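Local coordinates for protein putative cytidylyltransferase (PDB 5X9Q) that probably transfers an adenylyl group from ATP to D-glycero-beta-D-manno-heptose 1-phosphate, yielding ADP-D-glycero-beta-D-manno-heptose and diphosphate, at residues Gly43-Leu48 / Ser54-Ala59; Lys60-Cys65 / Arg149-Pro154; Leu117-His122 / Ser140-Gly145; Asp25-Met30 / Trp105-Asp110; Val68-Asp73 / Ala95-Leu100. All coordinates share one frame; numbering follows the deposited sequence.

Contact 1 (Gly43-Leu48 / Ser54-Ala59)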
# COMPACT_ATOMS: atom_id res chain seq x y z
N GLY A 43 15.12 1.70 2.62
CA GLY A 43 14.54 2.73 3.46
C GLY A 43 14.00 2.22 4.77
O GLY A 43 13.99 1.02 5.06
N VAL A 44 13.54 3.14 5.60
CA VAL A 44 12.96 2.75 6.86
C VAL A 44 11.50 2.36 6.61
O VAL A 44 11.04 1.29 7.04
CB VAL A 44 13.08 3.88 7.91
CG1 VAL A 44 12.41 3.46 9.18
CG2 VAL A 44 14.57 4.19 8.15
N PHE A 45 10.82 3.22 5.87
CA PHE A 45 9.42 3.04 5.53
C PHE A 45 8.58 2.82 6.78
O PHE A 45 7.78 1.87 6.82
CB PHE A 45 9.26 1.87 4.55
CG PHE A 45 9.98 2.06 3.24
CD1 PHE A 45 9.46 2.89 2.27
CD2 PHE A 45 11.15 1.39 2.97
CE1 PHE A 45 10.11 3.07 1.06
CE2 PHE A 45 11.80 1.56 1.75
CZ PHE A 45 11.28 2.40 0.80
N ASP A 46 8.75 3.69 7.79
CA ASP A 46 8.03 3.59 9.08
C ASP A 46 6.53 3.70 8.88
O ASP A 46 5.78 2.81 9.25
CB ASP A 46 8.48 4.68 10.07
CG ASP A 46 8.30 4.25 11.55
OD1 ASP A 46 7.79 3.13 11.80
OD2 ASP A 46 8.59 5.06 12.47
N ILE A 47 6.10 4.82 8.31
CA ILE A 47 4.71 5.03 7.89
C ILE A 47 4.67 5.29 6.40
O ILE A 47 5.27 6.25 5.93
CB ILE A 47 4.04 6.22 8.62
CG1 ILE A 47 3.91 5.90 10.10
CG2 ILE A 47 2.64 6.45 8.10
CD1 ILE A 47 3.52 7.10 10.91
N LEU A 48 3.99 4.41 5.66
CA LEU A 48 3.88 4.59 4.21
C LEU A 48 3.03 5.79 3.90
O LEU A 48 1.95 5.96 4.46
CB LEU A 48 3.28 3.36 3.53
CG LEU A 48 4.15 2.16 3.20
CD1 LEU A 48 3.32 1.15 2.45
CD2 LEU A 48 5.26 2.62 2.31
N SER A 54 4.36 6.00 -4.82
CA SER A 54 4.49 6.57 -6.16
C SER A 54 5.89 6.26 -6.66
O SER A 54 6.08 5.84 -7.81
CB SER A 54 4.25 8.08 -6.13
OG SER A 54 2.87 8.37 -5.98
N TYR A 55 6.88 6.44 -5.80
CA TYR A 55 8.26 6.17 -6.13
C TYR A 55 8.56 4.69 -6.17
O TYR A 55 9.38 4.30 -6.95
CB TYR A 55 9.22 6.97 -5.23
CG TYR A 55 10.22 6.19 -4.43
CD1 TYR A 55 11.35 5.66 -5.00
CD2 TYR A 55 10.01 5.96 -3.11
CE1 TYR A 55 12.25 4.92 -4.26
CE2 TYR A 55 10.90 5.25 -2.36
CZ TYR A 55 12.00 4.73 -2.93
OH TYR A 55 12.82 4.03 -2.12
N LEU A 56 7.89 3.90 -5.34
CA LEU A 56 8.12 2.46 -5.38
C LEU A 56 7.65 1.87 -6.71
O LEU A 56 8.23 0.91 -7.23
CB LEU A 56 7.41 1.77 -4.22
CG LEU A 56 8.14 1.77 -2.87
CD1 LEU A 56 7.44 0.87 -1.87
CD2 LEU A 56 9.59 1.35 -3.06
N ALA A 57 6.58 2.46 -7.26
CA ALA A 57 5.98 2.05 -8.52
C ALA A 57 6.82 2.45 -9.73
O ALA A 57 7.02 1.63 -10.62
CB ALA A 57 4.56 2.61 -8.64
N ASP A 58 7.35 3.66 -9.71
CA ASP A 58 8.22 4.14 -10.78
C ASP A 58 9.52 3.34 -10.82
O ASP A 58 10.04 3.05 -11.91
CB ASP A 58 8.52 5.63 -10.61
CG ASP A 58 7.36 6.51 -11.03
OD1 ASP A 58 6.44 6.00 -11.71
OD2 ASP A 58 7.36 7.71 -10.69
N ALA A 59 10.06 2.98 -9.66
CA ALA A 59 11.30 2.21 -9.60
C ALA A 59 11.04 0.86 -10.26
O ALA A 59 11.86 0.40 -11.07
CB ALA A 59 11.79 2.04 -8.15

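Contact 2 (Lys60-Cys65 / Arg149-Pro154)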
# COMPACT_ATOMS: atom_id res chain seq x y z
N LYS A 60 9.88 0.27 -9.97
CA LYS A 60 9.50 -1.01 -10.58
C LYS A 60 9.44 -0.87 -12.10
O LYS A 60 9.87 -1.76 -12.82
CB LYS A 60 8.14 -1.52 -10.05
CG LYS A 60 7.66 -2.82 -10.72
CD LYS A 60 8.74 -3.90 -10.56
CE LYS A 60 8.40 -5.21 -11.28
NZ LYS A 60 7.39 -6.08 -10.63
N ALA A 61 8.92 0.26 -12.57
CA ALA A 61 8.78 0.53 -14.00
C ALA A 61 10.11 0.66 -14.75
O ALA A 61 10.15 0.53 -15.98
CB ALA A 61 7.96 1.80 -14.20
N LEU A 62 11.19 0.92 -14.01
CA LEU A 62 12.52 1.03 -14.61
C LEU A 62 13.12 -0.33 -14.91
O LEU A 62 14.03 -0.43 -15.73
CB LEU A 62 13.49 1.79 -13.68
CG LEU A 62 13.22 3.26 -13.37
CD1 LEU A 62 14.23 3.74 -12.33
CD2 LEU A 62 13.32 4.09 -14.64
N GLY A 63 12.59 -1.39 -14.31
CA GLY A 63 13.24 -2.68 -14.42
C GLY A 63 12.24 -3.80 -14.48
O GLY A 63 11.07 -3.54 -14.70
N ALA A 64 12.69 -5.04 -14.32
CA ALA A 64 11.80 -6.21 -14.36
C ALA A 64 11.55 -6.78 -12.95
O ALA A 64 10.78 -7.71 -12.76
CB ALA A 64 12.38 -7.27 -15.25
N CYS A 65 12.22 -6.22 -11.96
CA CYS A 65 12.24 -6.84 -10.66
C CYS A 65 12.62 -5.80 -9.61
O CYS A 65 13.61 -5.08 -9.80
CB CYS A 65 13.23 -8.01 -10.69
SG CYS A 65 13.46 -8.76 -9.14
N ARG A 149 23.43 1.31 -12.84
CA ARG A 149 22.99 2.70 -12.84
C ARG A 149 22.44 3.05 -11.48
O ARG A 149 21.93 2.19 -10.78
CB ARG A 149 21.92 2.98 -13.90
CG ARG A 149 22.43 2.86 -15.34
CD ARG A 149 21.93 1.59 -16.03
NE ARG A 149 20.70 1.83 -16.79
CZ ARG A 149 19.85 0.89 -17.19
NH1 ARG A 149 18.78 1.24 -17.90
NH2 ARG A 149 20.05 -0.40 -16.91
N ALA A 150 22.58 4.31 -11.12
CA ALA A 150 22.13 4.80 -9.84
C ALA A 150 21.41 6.11 -10.08
O ALA A 150 21.91 6.97 -10.80
CB ALA A 150 23.30 4.98 -8.90
N LEU A 151 20.23 6.27 -9.52
CA LEU A 151 19.50 7.49 -9.79
C LEU A 151 18.48 7.79 -8.73
O LEU A 151 18.03 6.90 -8.01
CB LEU A 151 18.85 7.41 -11.16
CG LEU A 151 17.82 6.33 -11.44
CD1 LEU A 151 16.40 6.90 -11.37
CD2 LEU A 151 18.13 5.72 -12.80
N ALA A 152 18.13 9.07 -8.61
CA ALA A 152 17.16 9.52 -7.63
C ALA A 152 15.84 9.75 -8.35
O ALA A 152 15.82 10.28 -9.46
CB ALA A 152 17.63 10.79 -6.95
N ILE A 153 14.75 9.33 -7.76
CA ILE A 153 13.47 9.53 -8.37
C ILE A 153 12.79 10.41 -7.39
O ILE A 153 12.74 10.09 -6.25
CB ILE A 153 12.68 8.23 -8.51
CG1 ILE A 153 13.24 7.35 -9.61
CG2 ILE A 153 11.24 8.52 -8.85
CD1 ILE A 153 12.60 5.99 -9.70
N PRO A 154 12.26 11.53 -7.83
CA PRO A 154 11.58 12.46 -6.94
C PRO A 154 10.32 11.86 -6.42
O PRO A 154 9.78 11.04 -7.07
CB PRO A 154 11.25 13.62 -7.85
CG PRO A 154 11.21 13.03 -9.18
CD PRO A 154 12.32 12.05 -9.19

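Contact 3 (Leu117-His122 / Ser140-Gly145)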
# COMPACT_ATOMS: atom_id res chain seq x y z
N LEU A 117 24.62 -5.15 1.94
CA LEU A 117 23.44 -5.80 1.37
C LEU A 117 23.48 -5.65 -0.17
O LEU A 117 23.37 -6.64 -0.90
CB LEU A 117 22.13 -5.23 1.94
CG LEU A 117 20.83 -5.74 1.30
CD1 LEU A 117 20.63 -7.25 1.38
CD2 LEU A 117 19.65 -5.06 1.94
N ILE A 118 23.71 -4.43 -0.63
CA ILE A 118 23.76 -4.15 -2.06
C ILE A 118 24.87 -4.91 -2.77
O ILE A 118 24.71 -5.34 -3.92
CB ILE A 118 23.93 -2.64 -2.32
CG1 ILE A 118 22.62 -1.94 -1.95
CG2 ILE A 118 24.29 -2.36 -3.80
CD1 ILE A 118 22.63 -0.45 -2.10
N GLU A 119 25.97 -5.12 -2.06
CA GLU A 119 27.07 -5.87 -2.64
C GLU A 119 26.58 -7.30 -2.89
O GLU A 119 26.83 -7.89 -3.95
CB GLU A 119 28.31 -5.80 -1.72
CG GLU A 119 29.52 -6.63 -2.16
CD GLU A 119 30.83 -6.26 -1.41
OE1 GLU A 119 31.14 -5.06 -1.26
OE2 GLU A 119 31.53 -7.17 -0.91
N ALA A 120 25.82 -7.81 -1.93
CA ALA A 120 25.34 -9.18 -1.98
C ALA A 120 24.25 -9.37 -3.04
O ALA A 120 24.18 -10.38 -3.72
CB ALA A 120 24.83 -9.61 -0.58
N VAL A 121 23.40 -8.36 -3.17
CA VAL A 121 22.27 -8.42 -4.07
C VAL A 121 22.67 -8.14 -5.53
O VAL A 121 22.08 -8.68 -6.47
CB VAL A 121 21.20 -7.41 -3.63
CG1 VAL A 121 20.14 -7.23 -4.72
CG2 VAL A 121 20.56 -7.87 -2.31
N HIS A 122 23.65 -7.26 -5.71
CA HIS A 122 24.14 -6.92 -7.04
C HIS A 122 23.11 -6.38 -8.04
O HIS A 122 23.03 -6.85 -9.17
CB HIS A 122 24.86 -8.12 -7.64
CG HIS A 122 25.81 -7.77 -8.74
ND1 HIS A 122 27.13 -7.47 -8.52
CD2 HIS A 122 25.63 -7.69 -10.09
CE1 HIS A 122 27.73 -7.22 -9.67
NE2 HIS A 122 26.84 -7.35 -10.64
N SER A 140 26.03 4.15 -4.58
CA SER A 140 26.05 4.56 -5.98
C SER A 140 27.34 4.14 -6.63
O SER A 140 27.36 3.60 -7.74
CB SER A 140 25.91 6.06 -6.13
OG SER A 140 24.68 6.51 -5.62
N ALA A 141 28.44 4.41 -5.92
CA ALA A 141 29.75 4.09 -6.42
C ALA A 141 29.86 2.60 -6.55
O ALA A 141 30.40 2.10 -7.54
CB ALA A 141 30.84 4.64 -5.49
N LEU A 142 29.35 1.88 -5.55
CA LEU A 142 29.42 0.43 -5.59
C LEU A 142 28.75 -0.09 -6.85
O LEU A 142 29.37 -0.83 -7.63
CB LEU A 142 28.77 -0.19 -4.35
CG LEU A 142 28.79 -1.73 -4.33
CD1 LEU A 142 30.21 -2.27 -4.24
CD2 LEU A 142 27.95 -2.27 -3.18
N VAL A 143 27.50 0.32 -7.07
CA VAL A 143 26.74 -0.20 -8.20
C VAL A 143 27.31 0.23 -9.55
O VAL A 143 27.44 -0.58 -10.49
CB VAL A 143 25.26 0.23 -8.12
CG1 VAL A 143 24.53 -0.15 -9.39
CG2 VAL A 143 24.61 -0.43 -6.94
N ARG A 144 27.65 1.52 -9.66
CA ARG A 144 28.26 2.01 -10.90
C ARG A 144 29.59 1.32 -11.13
O ARG A 144 30.00 1.16 -12.28
CB ARG A 144 28.46 3.52 -10.87
CG ARG A 144 27.19 4.32 -10.98
CD ARG A 144 27.44 5.74 -10.56
NE ARG A 144 26.25 6.53 -10.80
CZ ARG A 144 26.05 7.76 -10.33
NH1 ARG A 144 26.97 8.34 -9.56
NH2 ARG A 144 24.93 8.40 -10.64
N GLY A 145 30.23 0.91 -10.04
CA GLY A 145 31.54 0.27 -10.12
C GLY A 145 31.51 -0.95 -11.01
O GLY A 145 32.50 -1.24 -11.69

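Contact 4 (Asp25-Met30 / Trp105-Asp110)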
# COMPACT_ATOMS: atom_id res chain seq x y z
N ASP A 25 20.62 -14.33 2.60
CA ASP A 25 21.23 -15.56 2.06
C ASP A 25 20.36 -16.15 0.96
O ASP A 25 20.85 -16.49 -0.13
CB ASP A 25 21.44 -16.61 3.16
CG ASP A 25 22.66 -16.35 4.01
OD1 ASP A 25 23.64 -15.76 3.50
OD2 ASP A 25 22.65 -16.75 5.20
N ALA A 26 19.07 -16.24 1.23
CA ALA A 26 18.14 -16.75 0.24
C ALA A 26 18.10 -15.86 -1.01
O ALA A 26 18.12 -16.36 -2.13
CB ALA A 26 16.77 -16.87 0.83
N LEU A 27 18.10 -14.54 -0.82
CA LEU A 27 18.06 -13.64 -1.97
C LEU A 27 19.35 -13.79 -2.76
O LEU A 27 19.34 -13.72 -3.99
CB LEU A 27 17.84 -12.19 -1.55
CG LEU A 27 17.77 -11.20 -2.72
CD1 LEU A 27 16.66 -11.59 -3.72
CD2 LEU A 27 17.56 -9.78 -2.24
N ALA A 28 20.46 -13.99 -2.05
CA ALA A 28 21.75 -14.20 -2.71
C ALA A 28 21.77 -15.45 -3.61
O ALA A 28 22.33 -15.42 -4.72
CB ALA A 28 22.85 -14.28 -1.68
N ALA A 29 21.17 -16.54 -3.14
CA ALA A 29 21.09 -17.78 -3.91
C ALA A 29 20.21 -17.66 -5.16
O ALA A 29 20.48 -18.25 -6.21
CB ALA A 29 20.56 -18.89 -3.03
N MET A 30 19.17 -16.86 -5.01
CA MET A 30 18.18 -16.65 -6.04
C MET A 30 18.61 -15.63 -7.09
O MET A 30 18.07 -15.62 -8.20
CB MET A 30 16.90 -16.18 -5.35
CG MET A 30 15.72 -15.94 -6.25
SD MET A 30 14.33 -15.53 -5.19
CE MET A 30 13.96 -17.16 -4.54
N TRP A 105 10.44 -8.28 -3.80
CA TRP A 105 11.17 -8.90 -2.70
C TRP A 105 11.49 -7.87 -1.64
O TRP A 105 11.91 -6.77 -1.97
CB TRP A 105 12.47 -9.57 -3.20
CG TRP A 105 12.25 -10.60 -4.29
CD1 TRP A 105 12.49 -10.45 -5.64
CD2 TRP A 105 11.69 -11.91 -4.13
NE1 TRP A 105 12.14 -11.60 -6.31
CE2 TRP A 105 11.65 -12.50 -5.40
CE3 TRP A 105 11.24 -12.64 -3.02
CZ2 TRP A 105 11.16 -13.80 -5.61
CZ3 TRP A 105 10.76 -13.92 -3.22
CH2 TRP A 105 10.73 -14.49 -4.50
N VAL A 106 11.30 -8.23 -0.38
CA VAL A 106 11.65 -7.34 0.73
C VAL A 106 12.68 -8.04 1.63
O VAL A 106 12.44 -9.16 2.10
CB VAL A 106 10.40 -6.94 1.56
CG1 VAL A 106 10.76 -5.89 2.60
CG2 VAL A 106 9.28 -6.42 0.62
N VAL A 107 13.82 -7.38 1.82
CA VAL A 107 14.94 -7.91 2.61
C VAL A 107 15.32 -6.95 3.73
O VAL A 107 15.46 -5.74 3.49
CB VAL A 107 16.20 -8.10 1.76
CG1 VAL A 107 17.36 -8.53 2.63
CG2 VAL A 107 15.96 -9.12 0.73
N GLY A 108 15.49 -7.45 4.94
CA GLY A 108 16.00 -6.62 6.02
C GLY A 108 17.52 -6.59 6.07
O GLY A 108 18.16 -7.57 5.67
N PHE A 109 18.11 -5.52 6.59
CA PHE A 109 19.55 -5.51 6.84
C PHE A 109 19.82 -4.79 8.15
O PHE A 109 19.06 -3.90 8.54
CB PHE A 109 20.33 -4.85 5.70
CG PHE A 109 20.00 -3.41 5.47
CD1 PHE A 109 18.90 -3.04 4.68
CD2 PHE A 109 20.77 -2.41 6.05
CE1 PHE A 109 18.58 -1.70 4.47
CE2 PHE A 109 20.47 -1.05 5.85
CZ PHE A 109 19.36 -0.70 5.05
N ASP A 110 20.88 -5.21 8.85
CA ASP A 110 21.18 -4.75 10.21
C ASP A 110 22.20 -3.61 10.27
O ASP A 110 22.20 -2.81 11.22
CB ASP A 110 21.72 -5.91 11.03
CG ASP A 110 20.65 -6.92 11.36
OD1 ASP A 110 19.59 -6.55 11.90
OD2 ASP A 110 20.91 -8.12 11.12

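Contact 5 (Val68-Asp73 / Ala95-Leu100)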
# COMPACT_ATOMS: atom_id res chain seq x y z
N VAL A 68 13.38 -4.30 -2.20
CA VAL A 68 13.44 -3.23 -1.21
C VAL A 68 14.20 -3.70 0.05
O VAL A 68 13.88 -4.74 0.63
CB VAL A 68 12.04 -2.76 -0.83
CG1 VAL A 68 12.12 -1.52 0.03
CG2 VAL A 68 11.23 -2.47 -2.11
N GLY A 69 15.23 -2.96 0.44
CA GLY A 69 15.97 -3.24 1.66
C GLY A 69 15.43 -2.42 2.83
O GLY A 69 15.21 -1.21 2.72
N VAL A 70 15.21 -3.08 3.95
CA VAL A 70 14.57 -2.38 5.07
C VAL A 70 15.42 -2.42 6.34
O VAL A 70 15.73 -3.49 6.87
CB VAL A 70 13.20 -2.97 5.37
CG1 VAL A 70 12.55 -2.25 6.54
CG2 VAL A 70 12.33 -2.88 4.12
N ASN A 71 15.81 -1.24 6.81
CA ASN A 71 16.61 -1.13 8.02
C ASN A 71 15.97 -1.88 9.20
O ASN A 71 14.79 -1.65 9.53
CB ASN A 71 16.78 0.35 8.40
CG ASN A 71 17.43 1.16 7.31
OD1 ASN A 71 16.81 1.46 6.27
ND2 ASN A 71 18.67 1.57 7.54
N SER A 72 16.77 -2.71 9.86
CA SER A 72 16.37 -3.33 11.13
C SER A 72 16.20 -2.24 12.16
O SER A 72 16.68 -1.12 11.98
CB SER A 72 17.41 -4.32 11.65
OG SER A 72 18.50 -3.62 12.23
N ASP A 73 15.51 -2.58 13.24
CA ASP A 73 15.22 -1.60 14.29
C ASP A 73 16.51 -1.04 14.89
O ASP A 73 16.64 0.18 15.06
CB ASP A 73 14.35 -2.24 15.38
CG ASP A 73 12.98 -2.69 14.85
OD1 ASP A 73 12.41 -1.99 13.99
OD2 ASP A 73 12.50 -3.78 15.28
N ALA A 95 6.38 -6.07 6.17
CA ALA A 95 5.11 -6.64 5.73
C ALA A 95 4.27 -5.66 4.89
O ALA A 95 3.69 -6.06 3.86
CB ALA A 95 4.31 -7.14 6.94
N LEU A 96 4.22 -4.39 5.30
CA LEU A 96 3.49 -3.38 4.55
C LEU A 96 4.03 -3.29 3.14
O LEU A 96 3.26 -3.30 2.18
CB LEU A 96 3.60 -2.01 5.21
CG LEU A 96 2.41 -1.54 6.00
CD1 LEU A 96 1.38 -1.03 5.05
CD2 LEU A 96 1.88 -2.71 6.80
N LEU A 97 5.35 -3.21 3.01
CA LEU A 97 5.98 -3.14 1.70
C LEU A 97 5.61 -4.35 0.85
O LEU A 97 5.32 -4.23 -0.35
CB LEU A 97 7.50 -3.04 1.86
CG LEU A 97 7.88 -1.66 2.39
CD1 LEU A 97 9.25 -1.62 3.03
CD2 LEU A 97 7.82 -0.68 1.22
N ALA A 98 5.59 -5.53 1.46
CA ALA A 98 5.31 -6.74 0.71
C ALA A 98 3.89 -6.75 0.16
O ALA A 98 3.61 -7.37 -0.86
CB ALA A 98 5.56 -7.98 1.56
N ALA A 99 2.99 -6.02 0.82
CA ALA A 99 1.59 -5.97 0.40
C ALA A 99 1.43 -5.18 -0.88
O ALA A 99 0.36 -5.21 -1.51
CB ALA A 99 0.72 -5.38 1.50
N LEU A 100 2.49 -4.48 -1.27
CA LEU A 100 2.45 -3.61 -2.44
C LEU A 100 2.58 -4.39 -3.74
O LEU A 100 3.41 -5.30 -3.88
CB LEU A 100 3.58 -2.59 -2.34
CG LEU A 100 3.41 -1.63 -1.16
CD1 LEU A 100 4.61 -0.71 -1.02
CD2 LEU A 100 2.10 -0.84 -1.36

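Contact 1 (Gly43-Leu48 / Ser54-Ala59)
F45 reaches out of the loop that follows strand 38-43 and meets Y55 and L56 on helix 50-62 with the far end of its ring. The two aromatic side chains cross at about a right angle. The hydroxyl of Y55 comes to the edge of the phenyl group, close to its plane, with Y55 OH 3.7 Å from F45 CZ, while F45 CE1 and Y55 CE2 lie 4.1 Å apart. L56 touches the same tip more loosely, its CD2 being 4.3 Å from F45 CZ. The L56 methyl also leans over the rim of one face of the Y55 ring, 4.1 Å above its plane. F45 has a left-handed backbone, with phi 54°, and its chi1 of -62° sets CG beside the backbone N, which sends the ring back toward the helix. Y55 has an unusual chi1 of 122°, between staggered values, and in this pose its hydroxyl hydrogen-bonds to T41 OG1 on strand 38-43. The buried oxygen thus has a polar partner although its contact with F45 is only van der Waals. The F45 ring also meets that of H52, the last residue of the HxGH signature, and the arrangement belongs to the first strand-loop-helix unit of the nucleotidylyltransferase fold, where that signature commonly binds the ATP phosphates.

Contact 2 (Lys60-Cys65 / Arg149-Pro154)
L62, close to the C-terminal end of helix 50-62, carries the helix side of this contact through a single methyl group. Its CD1 fits against the ends of two residues of strand 149-153, lying 3.8 Å from I153 CD1 and 4.0 Å from L151 CD1. In both pairs the side chains reach toward each other tip to tip, so the contact consists of methyl groups meeting end on and not of chains lying alongside. Because L151 and I153 are two apart on a strand, they project from the same face of the sheet, and the leucine methyl is shared between them. With chi2 of 174° the leucine stretches straight out from the helix, which is how CD1 reaches the strand. Such methyl-only packing keeps the backbones well apart, and L62 CA is still 10.6 Å from I153 CA. I153 is buried, while L62 is exposed, which makes this the outer margin of the packed layer.

No hydrogen bond joins the two segments; polar interactions serve each of them separately. G63 N bonds to K60 O at 3.1 Å as the helix runs out, and K60 NZ forms a salt bridge with D104.

Strand 149-153 is the outermost strand at its side of the parallel sheet, and R149 and L151 bond to L126 on strand 125-129. L62 also touches V127 on that inner strand, so the end of helix 50-62 lies across both, just before the chain turns into strand 65-71.

Contact 3 (Leu117-His122 / Ser140-Gly145)
L142 is the main residue of helix 138-145 to press on helix 115-121. It lands between I118 and E119, with its CD2 3.7 Å from I118 CG2, 3.8 Å from E119 CB and 3.6 Å from E119 N, so that the methyl lies against backbone as well as side chain. The leucine and I118 slide past each other in opposite directions, whereas E119 crosses the leucine at about a right angle. A chi1 of 179° swings L142 CG beside its carbonyl carbon and carries the branch across to the neighbouring helix.

V143 comes next and adds a smaller, buried contact. Its CG2, placed beside the backbone N, meets I118 CG2 at 3.7 Å, and the same isoleucine methyl therefore serves both residues. P123 touches both V143 and I118. R144 turns instead to a salt bridge with D135.

The segment axes approach to 10.2 Å and run nearly parallel, at 17°, with no hydrogen bond between them. Two such roughly parallel helices, one leading into strand 125-129 and the other following it, are successive crossover helices of a Rossmann-like alpha/beta fold.

Contact 4 (Asp25-Met30 / Trp105-Asp110)
M30 lays its sulfur over one face of the W105 indole, a Met-aromatic contact at the junction of helix 24-30 and strand 105-109. M30 SD sits 3.6 Å above the ring plane, shifted toward the rim, and 4.0 Å from the centroid of the six-membered ring, 25° off the ring normal. The nearest ring atom is W105 CZ2, at 3.6 Å from M30 SD. The methionine chain runs out extended from the helix through its first two torsions and then bends at chi3, -75°, leaving the methyl outside the rim beyond W105 CH2, which is 4.2 Å from M30 CE. The sulfur thus makes the face contact, a polarisable atom on a pi system, and the methyl only skirts the ring.

One turn earlier on the helix, L27 makes the other half of the contact. Its CD2 touches V107 CG2 at 3.4 Å, a close approach between two buried side chains whose long directions are oblique to each other. W105 and V107 alternate with V106, and both point toward the helix while V106 points away. In this way two residues spaced three apart on a helix match two spaced two apart on a strand.

L27 also packs on V121 and V107 on L117, both from helix 115-121, so helices 24-30 and 115-121 share this face of the sheet. V106, on the other face, meets helix 90-98. Backbone bonds link W105 and V107 to V68 on strand 65-71, and V106 to K20 and I22 on its other edge.

Contact 5 (Val68-Asp73 / Ala95-Leu100)
L97 drops from helix 90-98 onto strand 65-71 and spreads one methyl over two valines. L97 CD1 lies 3.5 Å from V70 CG2 and 4.2 Å from V68 CG1, so V70 is the closer partner and V68 the looser one. The leucine crosses V68 at about a right angle and V70 at a slant. Its chi1 of -72° sets CG beside the backbone N, which directs the branch down toward the strand; both valines hold CG1 anti to the backbone N, but V70 meets the methyl with CG2 and V68 with CG1. All three side chains are buried, and no hydrogen bond passes between the segments.

The two valines share a face because they are two apart on the strand, with G69 between them. Helix 90-98 lies on the route between strands 65-71 and 105-109, parallel neighbours in the sheet, and packs over them as in a beta-alpha-beta crossover of the Rossmann type. The backbone of V70 bonds to V107 of strand 105-109 and that of G69 to T41 of strand 38-43, while F45, L56 and V106 fill in around the leucine side chain.

Farther out, the strand end is tied to the same helix by R93, whose NH2 bonds to N71 O and forms a salt bridge with D73 OD1. At the helix end, A99 and L100 pack on L100 and A99 of the second subunit, respectively.

Contacts 1 and 5 are close companions, their centres 9 Å apart: L56 CD1 lies 3.5 Å from L97 CD2, and G43 N is probably hydrogen-bonded to G69 O at 2.9 Å. Both also touch the second subunit. Contact 2 shares helix 50-62 with contact 1, and I153 CD1 comes within 3.9 Å of A59 N. Contacts 1, 2 and 5 pack helices 50-62 and 90-98 on one face of the sheet, while contacts 3 and 4 lie on the other, joined where V121 CG2 meets L27 CD2 at 3.6 Å. Contact 1 adjoins the HxGH signature, probably at the nucleotide site; the centres of contacts 1 and 3 are about 20 Å apart.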